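Local coordinates for methylated-DNA--protein-cysteine methyltransferase (Thermococcus kodakarensis, PDB 1MGT), which repairs O6-methylguanine and O4-methylthymine in DNA by moving the methyl group irreversibly onto one of its own cysteines, a suicide reaction, at residues 1-9 against 57-68; 77-85 against 135-143. All coordinates share one frame; numbering follows the deposited sequence.

Interaction 1 (1-9 against 57-68); sequences MLSVEKFRV and DVQPSDYPEKVF. With SO4 (sulfate ion), chain C.
Phe7 and Phe68 lie almost flat on each other, an offset stack with ring centroids 4.4 Å apart and planes at 7°, which packs helix 63-71 on strand 2-9, an outermost strand of the antiparallel sheet. The side chains run antiparallel to one another, and the CB of Phe68 lies over the centre of the Phe7 ring while the CB of Phe7 lies over a face of the Phe68 ring. With CG of Phe68 anti to its nitrogen (chi1 -177°), the ring also meets CG2 of Val9 in plane at its edge. A leucine in place of Phe7 would probably lose the flat stack and leave the Phe68 ring freer to turn. Nearer the N terminus, Pro64 packs its CB on Glu5 and its CG on Ser3. Ser3 OG donates to Gln59 O at 2.6 Å and accepts from Ser61 OG, which in turn accepts from Tyr63 N at 3.1 Å, a capping bond at the start of helix 63-68. Backbone bonds flank Val58, from Leu2 N to Asp57 O and from Gln59 N to Leu2 O. Lys6 NZ and Arg8 NH1 and NH2 hold a sulfate, probably from the crystallisation liquor. Chemically, an aromatic and proline patch grips the helix, while directional hydroxyl bonds fix its start.

Interaction 2 (77-85 against 135-143); sequences NASFLRELS and YPIVVPCHR
The loop that carries the methyl-acceptor nucleophile, inferred to be Cys141, is joined here to residues 77-85 of the N-terminal region, and Asn77 makes the polar link. Its side-chain amide works at both ends. ND2 donates to Val138 O at 2.9 Å, reaching that oxygen from above the carbonyl plane. OD1 takes both terminal nitrogens of Arg143, NH1 and, at 3.1 Å, NH2. The guanidinium comes end-on with its plane 88° from that of the amide, and OD1 lies close to the guanidinium plane. Both donors approach OD1 from the same face of the amide. Arg143 NH2 also forms a salt bridge with Glu167 and NH1 donates to Val104 O, so the charge is met by Glu167 while Asn77 adds a neutral acceptor. Pro140, the centre of an inverse gamma turn, sets CB against one face of the same guanidinium.

Apolar packing completes the join. Val138 places CG1 over one face of the Phe80 ring, 3.9 Å from its centroid, and Leu84 lays CD2 over the Tyr135 ring, 3.7 Å from Tyr135 CD2. Leu84 CG stands anti to its carbonyl carbon (chi1 -54°), and from there CD1 also reaches Val139 CG2. Around this buried contact, Thr101 of helix 91-103 packs on Asn77, Val139 and Pro140, helix 63-71 meets Phe80 through Lys66 and Val67, and strand 24-30 touches Leu84 through Val24 and Val138 through Ile27.

From the N terminus, the chain runs through strands 2-9, 12-20 and 24-30 and helix 33-49 before interaction 1 brings residues 57-68 back to the first strand, closing a loop within the N-terminal region. Only afterwards does interaction 2 open: from 77-85 the chain passes through helices 91-103, 112-118 and 123-131 and returns at 135-143. The loops neither nest nor cross. Helix 63-71 bridges them, since Val67 packs on Ile137, Lys66 on Phe80 and Tyr63 on Glu83. Interaction 1 thus fastens helix to sheet, and interaction 2 joins that N-terminal unit to the DNA-binding region.

Interaction 1 (1-9 against 57-68)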
# COMPACT_ATOMS: atom_id res chain seq x y z
N MET A 1 -4.27 7.91 15.35
CA MET A 1 -5.69 7.50 15.30
C MET A 1 -5.86 6.40 14.22
O MET A 1 -4.99 6.31 13.35
CB MET A 1 -6.58 8.68 14.94
CG MET A 1 -6.66 9.77 16.04
SD MET A 1 -7.63 11.16 15.40
CE MET A 1 -6.30 12.21 14.79
N LEU A 2 -6.94 5.66 14.32
CA LEU A 2 -7.22 4.57 13.37
C LEU A 2 -8.65 4.65 12.88
O LEU A 2 -9.62 4.85 13.65
CB LEU A 2 -6.99 3.24 14.11
CG LEU A 2 -7.44 1.97 13.36
CD1 LEU A 2 -6.57 1.75 12.13
CD2 LEU A 2 -7.32 0.75 14.26
N SER A 3 -8.86 4.46 11.58
CA SER A 3 -10.16 4.46 10.97
C SER A 3 -10.29 3.12 10.21
O SER A 3 -9.33 2.80 9.49
CB SER A 3 -10.46 5.58 9.98
OG SER A 3 -10.41 6.84 10.61
N VAL A 4 -11.38 2.43 10.42
CA VAL A 4 -11.61 1.13 9.76
C VAL A 4 -12.96 1.15 9.08
O VAL A 4 -13.96 1.56 9.69
CB VAL A 4 -11.52 -0.01 10.78
CG1 VAL A 4 -12.01 -1.33 10.21
CG2 VAL A 4 -10.07 -0.20 11.27
N GLU A 5 -13.02 0.68 7.81
CA GLU A 5 -14.30 0.68 7.12
C GLU A 5 -14.36 -0.50 6.15
O GLU A 5 -13.34 -0.95 5.64
CB GLU A 5 -14.52 2.00 6.37
CG GLU A 5 -15.85 2.09 5.68
CD GLU A 5 -16.20 3.45 5.12
OE1 GLU A 5 -15.48 4.43 5.36
OE2 GLU A 5 -17.23 3.51 4.39
N LYS A 6 -15.57 -1.02 5.98
CA LYS A 6 -15.75 -2.18 5.08
C LYS A 6 -16.40 -1.68 3.80
O LYS A 6 -17.20 -0.73 3.84
CB LYS A 6 -16.61 -3.17 5.82
CG LYS A 6 -17.38 -4.22 5.07
CD LYS A 6 -18.35 -4.88 6.06
CE LYS A 6 -19.23 -5.92 5.41
NZ LYS A 6 -20.35 -6.25 6.35
N PHE A 7 -16.00 -2.23 2.65
CA PHE A 7 -16.55 -1.82 1.37
C PHE A 7 -16.91 -3.08 0.58
O PHE A 7 -16.25 -4.11 0.72
CB PHE A 7 -15.51 -1.05 0.51
CG PHE A 7 -15.08 0.24 1.20
CD1 PHE A 7 -14.01 0.24 2.07
CD2 PHE A 7 -15.80 1.40 0.98
CE1 PHE A 7 -13.64 1.43 2.70
CE2 PHE A 7 -15.44 2.58 1.61
CZ PHE A 7 -14.36 2.58 2.48
N ARG A 8 -17.93 -2.97 -0.26
CA ARG A 8 -18.29 -4.12 -1.08
C ARG A 8 -17.81 -3.87 -2.52
O ARG A 8 -17.86 -2.74 -3.02
CB ARG A 8 -19.82 -4.25 -1.14
CG ARG A 8 -20.41 -4.70 0.18
CD ARG A 8 -21.90 -5.10 0.04
NE ARG A 8 -22.39 -5.34 1.41
CZ ARG A 8 -22.18 -6.43 2.11
NH1 ARG A 8 -21.51 -7.47 1.64
NH2 ARG A 8 -22.67 -6.49 3.36
N VAL A 9 -17.31 -4.89 -3.16
CA VAL A 9 -16.88 -4.82 -4.58
C VAL A 9 -17.56 -6.07 -5.16
O VAL A 9 -17.00 -7.15 -5.15
CB VAL A 9 -15.40 -4.80 -4.84
CG1 VAL A 9 -15.16 -4.67 -6.37
CG2 VAL A 9 -14.72 -3.63 -4.14
N ASP A 57 -6.52 4.43 18.66
CA ASP A 57 -7.89 4.74 19.10
C ASP A 57 -8.72 4.92 17.82
O ASP A 57 -8.31 5.67 16.89
CB ASP A 57 -7.94 6.02 19.89
CG ASP A 57 -7.16 7.17 19.31
OD1 ASP A 57 -5.94 7.04 19.05
OD2 ASP A 57 -7.76 8.24 19.12
N VAL A 58 -9.87 4.30 17.76
CA VAL A 58 -10.72 4.38 16.58
C VAL A 58 -11.47 5.68 16.49
O VAL A 58 -12.21 6.09 17.40
CB VAL A 58 -11.69 3.19 16.52
CG1 VAL A 58 -12.57 3.22 15.27
CG2 VAL A 58 -10.92 1.89 16.62
N GLN A 59 -11.30 6.38 15.37
CA GLN A 59 -11.92 7.66 15.09
C GLN A 59 -12.46 7.69 13.65
O GLN A 59 -11.89 7.09 12.74
CB GLN A 59 -10.90 8.79 15.25
CG GLN A 59 -10.15 8.88 16.57
CD GLN A 59 -11.04 9.18 17.77
OE1 GLN A 59 -12.15 9.67 17.61
NE2 GLN A 59 -10.59 8.88 18.98
N PRO A 60 -13.56 8.40 13.46
CA PRO A 60 -14.16 8.56 12.16
C PRO A 60 -13.27 9.42 11.27
O PRO A 60 -12.57 10.36 11.69
CB PRO A 60 -15.47 9.30 12.41
CG PRO A 60 -15.66 9.34 13.88
CD PRO A 60 -14.30 9.17 14.50
N SER A 61 -13.25 9.06 9.97
CA SER A 61 -12.44 9.85 9.04
C SER A 61 -12.86 9.44 7.62
O SER A 61 -13.55 8.44 7.48
CB SER A 61 -10.97 9.79 9.26
OG SER A 61 -10.29 8.90 8.41
N ASP A 62 -12.46 10.26 6.67
CA ASP A 62 -12.80 9.95 5.28
C ASP A 62 -11.63 9.25 4.59
O ASP A 62 -11.73 8.96 3.39
CB ASP A 62 -13.22 11.19 4.51
CG ASP A 62 -12.15 12.22 4.34
OD1 ASP A 62 -12.35 13.17 3.54
OD2 ASP A 62 -11.09 12.14 4.99
N TYR A 63 -10.56 8.94 5.30
CA TYR A 63 -9.40 8.28 4.71
C TYR A 63 -9.69 6.93 4.09
O TYR A 63 -9.28 6.67 2.93
CB TYR A 63 -8.23 8.21 5.67
CG TYR A 63 -7.45 9.50 5.77
CD1 TYR A 63 -7.18 10.05 7.01
CD2 TYR A 63 -6.98 10.16 4.64
CE1 TYR A 63 -6.45 11.23 7.12
CE2 TYR A 63 -6.26 11.33 4.75
CZ TYR A 63 -6.00 11.86 5.98
OH TYR A 63 -5.29 13.04 6.11
N PRO A 64 -10.39 6.03 4.76
CA PRO A 64 -10.73 4.73 4.20
C PRO A 64 -11.46 4.88 2.88
O PRO A 64 -11.16 4.18 1.90
CB PRO A 64 -11.60 4.07 5.27
CG PRO A 64 -11.04 4.69 6.55
CD PRO A 64 -10.89 6.17 6.16
N GLU A 65 -12.43 5.78 2.79
CA GLU A 65 -13.16 5.99 1.55
C GLU A 65 -12.22 6.55 0.47
O GLU A 65 -12.39 6.19 -0.69
CB GLU A 65 -14.36 6.90 1.72
CG GLU A 65 -15.24 6.91 0.45
CD GLU A 65 -16.35 7.93 0.53
OE1 GLU A 65 -17.18 7.99 -0.41
OE2 GLU A 65 -16.42 8.70 1.52
N LYS A 66 -11.29 7.42 0.82
CA LYS A 66 -10.38 7.97 -0.22
C LYS A 66 -9.50 6.84 -0.76
O LYS A 66 -9.29 6.74 -1.98
CB LYS A 66 -9.51 9.07 0.35
CG LYS A 66 -10.24 10.39 0.59
CD LYS A 66 -9.25 11.35 1.23
CE LYS A 66 -9.85 12.73 1.46
NZ LYS A 66 -8.84 13.54 2.24
N VAL A 67 -9.01 5.98 0.12
CA VAL A 67 -8.21 4.84 -0.30
C VAL A 67 -9.05 3.93 -1.20
O VAL A 67 -8.57 3.47 -2.23
CB VAL A 67 -7.62 4.06 0.87
CG1 VAL A 67 -6.91 2.80 0.39
CG2 VAL A 67 -6.68 4.95 1.68
N PHE A 68 -10.33 3.67 -0.87
CA PHE A 68 -11.19 2.85 -1.70
C PHE A 68 -11.35 3.46 -3.10
O PHE A 68 -11.39 2.71 -4.08
CB PHE A 68 -12.57 2.69 -1.05
CG PHE A 68 -13.50 1.80 -1.83
CD1 PHE A 68 -13.28 0.46 -1.93
CD2 PHE A 68 -14.62 2.38 -2.44
CE1 PHE A 68 -14.14 -0.36 -2.65
CE2 PHE A 68 -15.49 1.57 -3.16
CZ PHE A 68 -15.24 0.22 -3.26
S SO4 C . -21.19 -9.47 4.92
O1 SO4 C . -21.79 -8.16 5.28
O2 SO4 C . -22.00 -10.58 5.52
O3 SO4 C . -19.78 -9.58 5.41
O4 SO4 C . -21.18 -9.65 3.42
O HOH W 1 -13.34 4.30 11.82
O HOH W 2 -14.06 6.83 5.08

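Interaction 2 (77-85 against 135-143)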
# COMPACT_ATOMS: atom_id res chain seq x y z
N ASN A 77 -3.48 7.13 -8.33
CA ASN A 77 -2.52 6.98 -7.23
C ASN A 77 -1.73 8.22 -6.89
O ASN A 77 -1.55 8.59 -5.72
CB ASN A 77 -1.53 5.86 -7.57
CG ASN A 77 -2.22 4.55 -7.83
OD1 ASN A 77 -2.72 4.28 -8.93
ND2 ASN A 77 -2.27 3.68 -6.81
N ALA A 78 -1.17 8.90 -7.90
CA ALA A 78 -0.36 10.08 -7.66
C ALA A 78 -1.09 11.19 -6.95
O ALA A 78 -0.45 11.97 -6.21
CB ALA A 78 0.22 10.58 -9.01
N SER A 79 -2.40 11.31 -7.10
CA SER A 79 -3.10 12.41 -6.40
C SER A 79 -3.18 12.15 -4.90
O SER A 79 -3.46 13.09 -4.16
CB SER A 79 -4.49 12.63 -6.98
OG SER A 79 -5.28 11.48 -6.80
N PHE A 80 -2.89 10.93 -4.44
CA PHE A 80 -2.94 10.63 -3.01
C PHE A 80 -1.61 10.90 -2.33
O PHE A 80 -1.55 10.95 -1.10
CB PHE A 80 -3.33 9.17 -2.79
CG PHE A 80 -3.90 8.85 -1.42
CD1 PHE A 80 -5.26 8.86 -1.20
CD2 PHE A 80 -3.07 8.55 -0.36
CE1 PHE A 80 -5.78 8.56 0.05
CE2 PHE A 80 -3.58 8.24 0.90
CZ PHE A 80 -4.94 8.26 1.10
N LEU A 81 -0.53 11.12 -3.10
CA LEU A 81 0.78 11.36 -2.50
C LEU A 81 0.79 12.48 -1.45
O LEU A 81 1.45 12.33 -0.43
CB LEU A 81 1.81 11.72 -3.57
CG LEU A 81 2.91 10.81 -4.01
CD1 LEU A 81 2.82 9.35 -3.64
CD2 LEU A 81 3.14 10.95 -5.55
N ARG A 82 0.08 13.57 -1.66
CA ARG A 82 0.05 14.68 -0.71
C ARG A 82 -0.57 14.35 0.64
O ARG A 82 -0.35 15.09 1.61
CB ARG A 82 -0.76 15.84 -1.35
CG ARG A 82 -1.99 15.30 -2.04
CD ARG A 82 -3.28 15.53 -1.30
NE ARG A 82 -4.01 16.69 -1.81
CZ ARG A 82 -3.60 17.94 -1.89
NH1 ARG A 82 -4.40 18.89 -2.39
NH2 ARG A 82 -2.39 18.30 -1.47
N GLU A 83 -1.34 13.27 0.73
CA GLU A 83 -1.95 12.88 1.99
C GLU A 83 -1.01 12.04 2.86
O GLU A 83 -1.32 11.82 4.04
CB GLU A 83 -3.19 12.02 1.74
CG GLU A 83 -4.17 12.54 0.72
CD GLU A 83 -5.09 13.61 1.28
OE1 GLU A 83 -4.92 13.98 2.45
OE2 GLU A 83 -5.97 14.06 0.52
N LEU A 84 0.09 11.56 2.31
CA LEU A 84 1.03 10.71 3.02
C LEU A 84 2.03 11.44 3.88
O LEU A 84 2.66 12.40 3.42
CB LEU A 84 1.80 9.82 2.01
CG LEU A 84 0.89 9.00 1.09
CD1 LEU A 84 1.72 8.19 0.09
CD2 LEU A 84 -0.02 8.07 1.89
N SER A 85 2.24 10.99 5.13
CA SER A 85 3.21 11.70 5.96
C SER A 85 4.64 11.31 5.71
O SER A 85 5.56 12.09 6.03
CB SER A 85 2.91 11.42 7.45
OG SER A 85 3.33 10.09 7.71
N TYR A 135 2.14 1.92 2.82
CA TYR A 135 1.03 2.43 2.09
C TYR A 135 0.55 1.56 0.91
O TYR A 135 0.53 2.07 -0.23
CB TYR A 135 1.39 3.82 1.50
CG TYR A 135 2.05 4.78 2.47
CD1 TYR A 135 3.27 5.35 2.14
CD2 TYR A 135 1.46 5.13 3.68
CE1 TYR A 135 3.89 6.26 2.99
CE2 TYR A 135 2.08 6.02 4.55
CZ TYR A 135 3.29 6.57 4.20
OH TYR A 135 3.94 7.48 5.03
N PRO A 136 0.14 0.36 1.16
CA PRO A 136 -0.39 -0.52 0.10
C PRO A 136 -1.59 0.16 -0.52
O PRO A 136 -2.25 1.06 0.03
CB PRO A 136 -0.75 -1.80 0.79
CG PRO A 136 -0.94 -1.43 2.23
CD PRO A 136 0.07 -0.34 2.48
N ILE A 137 -1.93 -0.26 -1.75
CA ILE A 137 -2.99 0.27 -2.56
C ILE A 137 -2.59 1.60 -3.19
O ILE A 137 -2.43 1.70 -4.42
CB ILE A 137 -4.37 0.40 -1.92
CG1 ILE A 137 -4.83 -0.95 -1.33
CG2 ILE A 137 -5.41 0.90 -2.95
CD1 ILE A 137 -6.02 -0.77 -0.39
N VAL A 138 -2.39 2.63 -2.39
CA VAL A 138 -2.04 3.96 -2.89
C VAL A 138 -0.64 3.93 -3.50
O VAL A 138 -0.53 4.51 -4.61
CB VAL A 138 -2.25 5.03 -1.82
CG1 VAL A 138 -3.71 4.95 -1.34
CG2 VAL A 138 -1.34 4.79 -0.64
N VAL A 139 0.34 3.36 -2.86
CA VAL A 139 1.72 3.24 -3.47
C VAL A 139 1.54 1.85 -4.07
O VAL A 139 1.34 0.85 -3.35
CB VAL A 139 2.81 3.31 -2.41
CG1 VAL A 139 4.14 2.78 -2.96
CG2 VAL A 139 2.98 4.77 -1.97
N PRO A 140 1.43 1.76 -5.39
CA PRO A 140 1.10 0.50 -6.01
C PRO A 140 2.09 -0.58 -6.13
O PRO A 140 2.39 -1.05 -7.27
CB PRO A 140 0.49 0.99 -7.35
CG PRO A 140 1.43 2.10 -7.71
CD PRO A 140 1.60 2.85 -6.38
N CYS A 141 2.54 -1.15 -4.99
CA CYS A 141 3.51 -2.23 -5.01
C CYS A 141 2.92 -3.52 -5.56
O CYS A 141 3.71 -4.41 -5.93
CB CYS A 141 4.12 -2.42 -3.61
SG CYS A 141 2.90 -2.95 -2.41
N HIS A 142 1.61 -3.60 -5.74
CA HIS A 142 0.99 -4.80 -6.32
C HIS A 142 1.30 -4.84 -7.83
O HIS A 142 1.12 -5.92 -8.42
CB HIS A 142 -0.50 -4.83 -6.12
CG HIS A 142 -1.23 -3.59 -6.55
ND1 HIS A 142 -1.18 -2.43 -5.79
CD2 HIS A 142 -2.01 -3.30 -7.60
CE1 HIS A 142 -1.89 -1.49 -6.37
NE2 HIS A 142 -2.41 -2.01 -7.50
N ARG A 143 1.71 -3.73 -8.40
CA ARG A 143 2.05 -3.69 -9.85
C ARG A 143 3.48 -4.14 -10.09
O ARG A 143 3.92 -4.20 -11.26
CB ARG A 143 1.86 -2.27 -10.38
CG ARG A 143 0.37 -1.88 -10.33
CD ARG A 143 0.13 -0.48 -10.91
NE ARG A 143 -1.21 -0.08 -10.45
CZ ARG A 143 -1.62 1.17 -10.26
NH1 ARG A 143 -0.85 2.23 -10.48
NH2 ARG A 143 -2.87 1.34 -9.79
O HOH W 3 4.07 6.83 7.55